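Local coordinates for protein cellulase IBT99 (Metagenomes, PDB 6WBT) that probably hydrolyses 6-phospho-alpha-glucosides as a family 4 glycosidase, binding NAD, glucose 6-phosphate and a manganese ion, at residues Tyr16-Lys30 / Phe316-Glu330. Numbering follows the deposited sequence.
Sequences YTPGIVKDLLDQRQK and FYVGVHGKFIVKVVE. With NAD (nicotinamide-adenine-dinucleotide), chain G.
Lys22 lies across the ring of Tyr317. CB meets the rim at Tyr317 CE1; CG sits over the face, 3.7 Å from the ring centroid in a CH-pi contact; CD and CE pass on above Tyr317 CD2. Beyond a bend at chi2 the chain runs extended, and NZ forms a salt bridge with Asp26 OD2 of its own segment (2.9 Å), met on the syn side of the carboxylate. CG anti to the backbone N (chi1 -164°) and that bend lay it over the ring. Beside it, Pro18 CB packs on Phe316 CD2.

Helices 17-25 and 321-330 cross at -52° with axes 8.3 Å apart. Gly322 sits where they come together, its CA 4.4 Å from Ile20 CA, and the carboxylate of Asp23 lies against it. Gly19 CA packs on the carbonyl O of Phe316, ahead of helix 321-330. One turn on, Val326 CG2 rests against Leu24 CB and the backbone of Asp23, and Val326 CG1 touches Gln27 CG. The planes of the Gln27 amide and Glu330 carboxylate are nearly parallel, 13° apart, with Gln27 NE2 3.0 Å from Glu330 OE1.

Tyr16 and His321 meet obliquely, centroids 4.6 Å apart. A water links Tyr16 O, to which it donates, with His321 ND1. Both rings reach NAD: Tyr16 CZ and His321 NE2 each approach C5N of the nicotinamide, the latter at 3.3 Å. Tyr16 also touches the bound glucose 6-phosphate.

The contact joins the first helix after the opening strand of the Rossmann-type nucleotide-binding region to a helix of the family 4 C-terminal region. Packing is mainly apolar and backbone, the 27-30 end polar where Gln27 and Lys30 meet Glu330, with an oblique ring pair beside the nicotinamide, consistent with both regions shaping the cofactor pocket.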
loop_
_atom_site.group_PDB
_atom_site.type_symbol
_atom_site.label_atom_id
_atom_site.label_comp_id
_atom_site.label_asym_id
_atom_site.label_seq_id
_atom_site.Cartn_x
_atom_site.Cartn_y
_atom_site.Cartn_z
ATOM N N TYR A 16 6.076 -26.740 32.988
ATOM C CA TYR A 16 6.536 -27.365 31.757
ATOM C C TYR A 16 8.042 -27.580 31.729
ATOM O O TYR A 16 8.558 -28.114 30.742
ATOM C CB TYR A 16 6.121 -26.520 30.546
ATOM C CG TYR A 16 4.628 -26.333 30.405
ATOM C CD1 TYR A 16 4.018 -25.150 30.801
ATOM C CD2 TYR A 16 3.829 -27.338 29.876
ATOM C CE1 TYR A 16 2.653 -24.973 30.673
ATOM C CE2 TYR A 16 2.463 -27.169 29.744
ATOM C CZ TYR A 16 1.881 -25.985 30.144
ATOM O OH TYR A 16 0.522 -25.813 30.015
ATOM N N THR A 17 8.757 -27.177 32.781
ATOM C CA THR A 17 10.212 -27.325 32.789
ATOM C C THR A 17 10.659 -28.782 32.754
ATOM O O THR A 17 11.520 -29.115 31.922
ATOM C CB THR A 17 10.802 -26.580 33.993
ATOM O OG1 THR A 17 10.478 -25.187 33.903
ATOM C CG2 THR A 17 12.315 -26.741 34.032
ATOM N N PRO A 18 10.139 -29.693 33.589
ATOM C CA PRO A 18 10.558 -31.100 33.465
ATOM C C PRO A 18 10.199 -31.721 32.129
ATOM O O PRO A 18 10.838 -32.700 31.725
ATOM C CB PRO A 18 9.817 -31.795 34.617
ATOM C CG PRO A 18 9.491 -30.708 35.575
ATOM C CD PRO A 18 9.224 -29.506 34.729
ATOM N N GLY A 19 9.202 -31.183 31.427
ATOM C CA GLY A 19 8.828 -31.751 30.142
ATOM C C GLY A 19 9.819 -31.408 29.045
ATOM O O GLY A 19 10.288 -32.288 28.318
ATOM N N ILE A 20 10.157 -30.122 28.914
ATOM C CA ILE A 20 11.053 -29.705 27.843
ATOM C C ILE A 20 12.497 -30.101 28.122
ATOM O O ILE A 20 13.293 -30.209 27.184
ATOM C CB ILE A 20 10.958 -28.187 27.597
ATOM C CG1 ILE A 20 11.702 -27.413 28.687
ATOM C CG2 ILE A 20 9.501 -27.749 27.526
ATOM C CD1 ILE A 20 12.031 -25.990 28.304
ATOM N N VAL A 21 12.863 -30.313 29.389
ATOM C CA VAL A 21 14.200 -30.813 29.696
ATOM C C VAL A 21 14.379 -32.214 29.130
ATOM O O VAL A 21 15.407 -32.528 28.517
ATOM C CB VAL A 21 14.455 -30.777 31.215
ATOM C CG1 VAL A 21 15.666 -31.624 31.572
ATOM C CG2 VAL A 21 14.660 -29.349 31.685
ATOM N N LYS A 22 13.376 -33.075 29.314
ATOM C CA LYS A 22 13.443 -34.421 28.757
ATOM C C LYS A 22 13.375 -34.390 27.235
ATOM O O LYS A 22 14.070 -35.159 26.561
ATOM C CB LYS A 22 12.318 -35.279 29.336
ATOM C CG LYS A 22 12.492 -36.777 29.130
ATOM C CD LYS A 22 11.755 -37.272 27.897
ATOM C CE LYS A 22 11.921 -38.773 27.725
ATOM N NZ LYS A 22 11.227 -39.276 26.508
ATOM N N ASP A 23 12.545 -33.506 26.677
ATOM C CA ASP A 23 12.477 -33.376 25.225
ATOM C C ASP A 23 13.767 -32.805 24.651
ATOM O O ASP A 23 14.101 -33.075 23.492
ATOM C CB ASP A 23 11.283 -32.506 24.833
ATOM C CG ASP A 23 9.959 -33.226 25.006
ATOM O OD1 ASP A 23 9.798 -34.323 24.431
ATOM O OD2 ASP A 23 9.082 -32.701 25.723
ATOM N N LEU A 24 14.503 -32.019 25.439
ATOM C CA LEU A 24 15.801 -31.524 24.992
ATOM C C LEU A 24 16.881 -32.594 25.107
ATOM O O LEU A 24 17.779 -32.658 24.261
ATOM C CB LEU A 24 16.194 -30.282 25.792
ATOM C CG LEU A 24 17.526 -29.622 25.427
ATOM C CD1 LEU A 24 17.508 -29.123 23.990
ATOM C CD2 LEU A 24 17.846 -28.489 26.388
ATOM N N LEU A 25 16.802 -33.445 26.133
ATOM C CA LEU A 25 17.767 -34.525 26.291
ATOM C C LEU A 25 17.578 -35.625 25.255
ATOM O O LEU A 25 18.541 -36.336 24.942
ATOM C CB LEU A 25 17.674 -35.115 27.698
ATOM C CG LEU A 25 18.089 -34.200 28.853
ATOM C CD1 LEU A 25 17.946 -34.915 30.190
ATOM C CD2 LEU A 25 19.510 -33.696 28.658
ATOM N N ASP A 26 16.367 -35.782 24.716
ATOM C CA ASP A 26 16.135 -36.777 23.676
ATOM C C ASP A 26 16.798 -36.417 22.355
ATOM O O ASP A 26 16.856 -37.266 21.461
ATOM C CB ASP A 26 14.635 -36.977 23.454
ATOM C CG ASP A 26 13.946 -37.591 24.653
ATOM O OD1 ASP A 26 14.630 -38.271 25.448
ATOM O OD2 ASP A 26 12.720 -37.398 24.800
ATOM N N GLN A 27 17.286 -35.185 22.209
ATOM C CA GLN A 27 17.999 -34.768 21.007
ATOM C C GLN A 27 19.459 -34.500 21.345
ATOM O O GLN A 27 20.022 -33.478 20.943
ATOM C CB GLN A 27 17.344 -33.537 20.389
ATOM C CG GLN A 27 15.888 -33.739 20.004
ATOM C CD GLN A 27 15.720 -34.721 18.864
ATOM O OE1 GLN A 27 14.869 -35.609 18.915
ATOM N NE2 GLN A 27 16.529 -34.562 17.822
ATOM N N ARG A 28 20.078 -35.426 22.082
ATOM C CA ARG A 28 21.416 -35.181 22.607
ATOM C C ARG A 28 22.477 -35.247 21.515
ATOM O O ARG A 28 23.489 -34.540 21.595
ATOM C CB ARG A 28 21.720 -36.184 23.715
ATOM C CG ARG A 28 22.704 -35.697 24.761
ATOM C CD ARG A 28 22.441 -36.353 26.112
ATOM N NE ARG A 28 22.480 -37.814 26.045
ATOM C CZ ARG A 28 21.403 -38.594 25.997
ATOM N NH1 ARG A 28 20.190 -38.057 26.012
ATOM N NH2 ARG A 28 21.538 -39.911 25.935
ATOM N N GLN A 29 22.272 -36.082 20.493
ATOM C CA GLN A 29 23.243 -36.159 19.407
ATOM C C GLN A 29 23.215 -34.912 18.535
ATOM O O GLN A 29 24.257 -34.505 18.006
ATOM C CB GLN A 29 22.990 -37.400 18.550
ATOM C CG GLN A 29 23.466 -38.702 19.169
ATOM C CD GLN A 29 23.597 -39.814 18.146
ATOM O OE1 GLN A 29 23.931 -40.949 18.484
ATOM N NE2 GLN A 29 23.340 -39.489 16.885
ATOM N N LYS A 30 22.047 -34.292 18.374
ATOM C CA LYS A 30 21.925 -33.114 17.525
ATOM C C LYS A 30 22.213 -31.817 18.265
ATOM O O LYS A 30 22.671 -30.849 17.647
ATOM C CB LYS A 30 20.523 -33.052 16.910
ATOM C CG LYS A 30 20.126 -34.304 16.139
ATOM C CD LYS A 30 19.966 -34.024 14.650
ATOM C CE LYS A 30 21.290 -33.657 14.000
ATOM N NZ LYS A 30 21.124 -33.328 12.557
ATOM N N PHE A 316 4.969 -35.606 33.168
ATOM C CA PHE A 316 5.293 -34.355 32.502
ATOM C C PHE A 316 5.840 -34.551 31.093
ATOM O O PHE A 316 6.218 -33.567 30.451
ATOM C CB PHE A 316 6.299 -33.567 33.347
ATOM C CG PHE A 316 6.132 -33.772 34.828
ATOM C CD1 PHE A 316 5.091 -33.168 35.512
ATOM C CD2 PHE A 316 7.015 -34.573 35.534
ATOM C CE1 PHE A 316 4.934 -33.357 36.874
ATOM C CE2 PHE A 316 6.864 -34.767 36.895
ATOM C CZ PHE A 316 5.823 -34.158 37.565
ATOM N N TYR A 317 5.886 -35.788 30.596
ATOM C CA TYR A 317 6.406 -36.082 29.266
ATOM C C TYR A 317 5.305 -36.140 28.212
ATOM O O TYR A 317 5.443 -36.849 27.210
ATOM C CB TYR A 317 7.189 -37.396 29.272
ATOM C CG TYR A 317 8.377 -37.447 30.213
ATOM C CD1 TYR A 317 8.888 -36.294 30.798
ATOM C CD2 TYR A 317 8.994 -38.657 30.509
ATOM C CE1 TYR A 317 9.972 -36.347 31.658
ATOM C CE2 TYR A 317 10.079 -38.719 31.362
ATOM C CZ TYR A 317 10.563 -37.563 31.933
ATOM O OH TYR A 317 11.643 -37.624 32.784
ATOM N N VAL A 318 4.211 -35.410 28.415
ATOM C CA VAL A 318 3.056 -35.474 27.528
ATOM C C VAL A 318 2.944 -34.172 26.747
ATOM O O VAL A 318 3.375 -33.106 27.202
ATOM C CB VAL A 318 1.758 -35.763 28.312
ATOM C CG1 VAL A 318 1.835 -37.132 28.972
ATOM C CG2 VAL A 318 1.511 -34.681 29.354
ATOM N N GLY A 319 2.367 -34.269 25.555
ATOM C CA GLY A 319 2.139 -33.121 24.705
ATOM C C GLY A 319 3.237 -32.936 23.669
ATOM O O GLY A 319 4.340 -33.478 23.776
ATOM N N VAL A 320 2.919 -32.148 22.643
ATOM C CA VAL A 320 3.872 -31.823 21.589
ATOM C C VAL A 320 4.558 -30.517 21.966
ATOM O O VAL A 320 5.212 -29.874 21.136
ATOM C CB VAL A 320 3.182 -31.719 20.217
ATOM C CG1 VAL A 320 4.171 -32.007 19.096
ATOM C CG2 VAL A 320 1.999 -32.670 20.151
ATOM N N HIS A 321 4.405 -30.123 23.229
ATOM C CA HIS A 321 4.976 -28.867 23.699
ATOM C C HIS A 321 6.497 -28.887 23.607
ATOM O O HIS A 321 7.106 -28.029 22.961
ATOM C CB HIS A 321 4.518 -28.602 25.132
ATOM C CG HIS A 321 4.849 -27.230 25.624
ATOM N ND1 HIS A 321 5.795 -26.996 26.599
ATOM C CD2 HIS A 321 4.363 -26.016 25.271
ATOM C CE1 HIS A 321 5.872 -25.698 26.829
ATOM N NE2 HIS A 321 5.019 -25.081 26.032
ATOM N N GLY A 322 7.129 -29.873 24.246
ATOM C CA GLY A 322 8.578 -29.942 24.224
ATOM C C GLY A 322 9.148 -30.352 22.882
ATOM O O GLY A 322 10.243 -29.917 22.512
ATOM N N LYS A 323 8.424 -31.187 22.133
ATOM C CA LYS A 323 8.930 -31.648 20.843
ATOM C C LYS A 323 9.026 -30.505 19.839
ATOM O O LYS A 323 9.957 -30.461 19.027
ATOM C CB LYS A 323 8.042 -32.763 20.292
ATOM C CG LYS A 323 8.159 -34.085 21.031
ATOM C CD LYS A 323 7.235 -35.131 20.425
ATOM C CE LYS A 323 7.421 -36.491 21.079
ATOM N NZ LYS A 323 6.476 -37.502 20.524
ATOM N N PHE A 324 8.074 -29.571 19.879
ATOM C CA PHE A 324 8.050 -28.485 18.905
ATOM C C PHE A 324 9.096 -27.419 19.216
ATOM O O PHE A 324 9.715 -26.870 18.298
ATOM C CB PHE A 324 6.651 -27.871 18.851
ATOM C CG PHE A 324 6.592 -26.549 18.143
ATOM C CD1 PHE A 324 6.946 -26.447 16.808
ATOM C CD2 PHE A 324 6.169 -25.411 18.809
ATOM C CE1 PHE A 324 6.890 -25.231 16.155
ATOM C CE2 PHE A 324 6.107 -24.195 18.160
ATOM C CZ PHE A 324 6.470 -24.104 16.832
ATOM N N ILE A 325 9.308 -27.117 20.497
ATOM C CA ILE A 325 10.257 -26.071 20.866
ATOM C C ILE A 325 11.689 -26.536 20.627
ATOM O O ILE A 325 12.538 -25.762 20.166
ATOM C CB ILE A 325 10.031 -25.645 22.327
ATOM C CG1 ILE A 325 8.593 -25.161 22.512
ATOM C CG2 ILE A 325 11.019 -24.562 22.728
ATOM C CD1 ILE A 325 8.134 -25.146 23.948
ATOM N N VAL A 326 11.981 -27.802 20.932
ATOM C CA VAL A 326 13.324 -28.328 20.709
ATOM C C VAL A 326 13.640 -28.380 19.218
ATOM O O VAL A 326 14.780 -28.139 18.803
ATOM C CB VAL A 326 13.471 -29.707 21.378
ATOM C CG1 VAL A 326 14.787 -30.361 20.985
ATOM C CG2 VAL A 326 13.382 -29.568 22.889
ATOM N N LYS A 327 12.635 -28.676 18.389
ATOM C CA LYS A 327 12.852 -28.712 16.945
ATOM C C LYS A 327 13.246 -27.344 16.401
ATOM O O LYS A 327 14.029 -27.257 15.448
ATOM C CB LYS A 327 11.594 -29.230 16.243
ATOM C CG LYS A 327 11.680 -29.252 14.725
ATOM C CD LYS A 327 12.877 -30.059 14.246
ATOM C CE LYS A 327 13.031 -29.973 12.736
ATOM N NZ LYS A 327 14.291 -30.610 12.265
ATOM N N VAL A 328 12.726 -26.268 16.994
ATOM C CA VAL A 328 13.072 -24.925 16.536
ATOM C C VAL A 328 14.529 -24.608 16.860
ATOM O O VAL A 328 15.290 -24.168 15.991
ATOM C CB VAL A 328 12.114 -23.887 17.150
ATOM C CG1 VAL A 328 12.637 -22.484 16.914
ATOM C CG2 VAL A 328 10.716 -24.042 16.559
ATOM N N VAL A 329 14.936 -24.824 18.115
ATOM C CA VAL A 329 16.330 -24.605 18.498
ATOM C C VAL A 329 17.255 -25.475 17.663
ATOM O O VAL A 329 18.302 -25.021 17.186
ATOM C CB VAL A 329 16.531 -24.880 20.000
ATOM C CG1 VAL A 329 17.978 -24.620 20.393
ATOM C CG2 VAL A 329 15.568 -24.063 20.841
ATOM N N GLU A 330 16.888 -26.746 17.484
ATOM C CA GLU A 330 17.704 -27.653 16.687
ATOM C C GLU A 330 17.844 -27.151 15.255
ATOM O O GLU A 330 18.920 -27.249 14.655
ATOM C CB GLU A 330 17.093 -29.052 16.715
ATOM C CG GLU A 330 17.847 -30.086 15.908
ATOM C CD GLU A 330 17.148 -31.430 15.896
ATOM O OE1 GLU A 330 16.410 -31.728 16.859
ATOM O OE2 GLU A 330 17.331 -32.186 14.921
HETATM P PA NAD G . 4.116 -21.363 36.164
HETATM O O1A NAD G . 3.416 -20.236 36.846
HETATM O O2A NAD G . 3.896 -22.745 36.687
HETATM O O5B NAD G . 5.691 -21.049 36.127
HETATM C C5B NAD G . 6.157 -19.802 35.541
HETATM C C4B NAD G . 7.535 -19.487 36.071
HETATM O O4B NAD G . 7.985 -18.213 35.538
HETATM C C3B NAD G . 7.659 -19.361 37.599
HETATM O O3B NAD G . 8.764 -20.132 38.053
HETATM C C2B NAD G . 7.931 -17.867 37.801
HETATM O O2B NAD G . 8.603 -17.559 39.003
HETATM C C1B NAD G . 8.734 -17.572 36.543
HETATM N N9A NAD G . 8.854 -16.153 36.226
HETATM C C8A NAD G . 7.898 -15.186 36.413
HETATM N N7A NAD G . 8.286 -13.991 36.045
HETATM C C5A NAD G . 9.585 -14.174 35.597
HETATM C C6A NAD G . 10.542 -13.279 35.079
HETATM N N6A NAD G . 10.326 -11.976 34.925
HETATM N N1A NAD G . 11.747 -13.787 34.729
HETATM C C2A NAD G . 11.958 -15.100 34.890
HETATM N N3A NAD G . 11.136 -16.032 35.364
HETATM C C4A NAD G . 9.950 -15.503 35.705
HETATM O O3 NAD G . 3.740 -21.343 34.606
HETATM P PN NAD G . 3.349 -22.505 33.572
HETATM O O1N NAD G . 4.391 -23.573 33.626
HETATM O O2N NAD G . 1.923 -22.890 33.792
HETATM O O5D NAD G . 3.476 -21.709 32.188
HETATM C C5D NAD G . 4.727 -21.031 31.911
HETATM C C4D NAD G . 4.552 -20.137 30.709
HETATM O O4D NAD G . 4.421 -20.957 29.525
HETATM C C3D NAD G . 3.303 -19.244 30.718
HETATM O O3D NAD G . 3.650 -17.931 30.302
HETATM C C2D NAD G . 2.429 -19.945 29.673
HETATM O O2D NAD G . 1.391 -19.143 29.133
HETATM C C1D NAD G . 3.489 -20.340 28.653
HETATM N N1N NAD G . 2.995 -21.355 27.680
HETATM C C2N NAD G . 2.722 -20.984 26.390
HETATM C C3N NAD G . 2.236 -21.907 25.477
HETATM C C7N NAD G . 2.011 -21.447 24.059
HETATM O O7N NAD G . 1.069 -21.905 23.418
HETATM N N7N NAD G . 2.875 -20.580 23.548
HETATM C C4N NAD G . 1.997 -23.211 25.897
HETATM C C5N NAD G . 2.309 -23.580 27.188
HETATM C C6N NAD G . 2.809 -22.640 28.062
HETATM O O HOH W 1 6.344 -29.269 28.772
#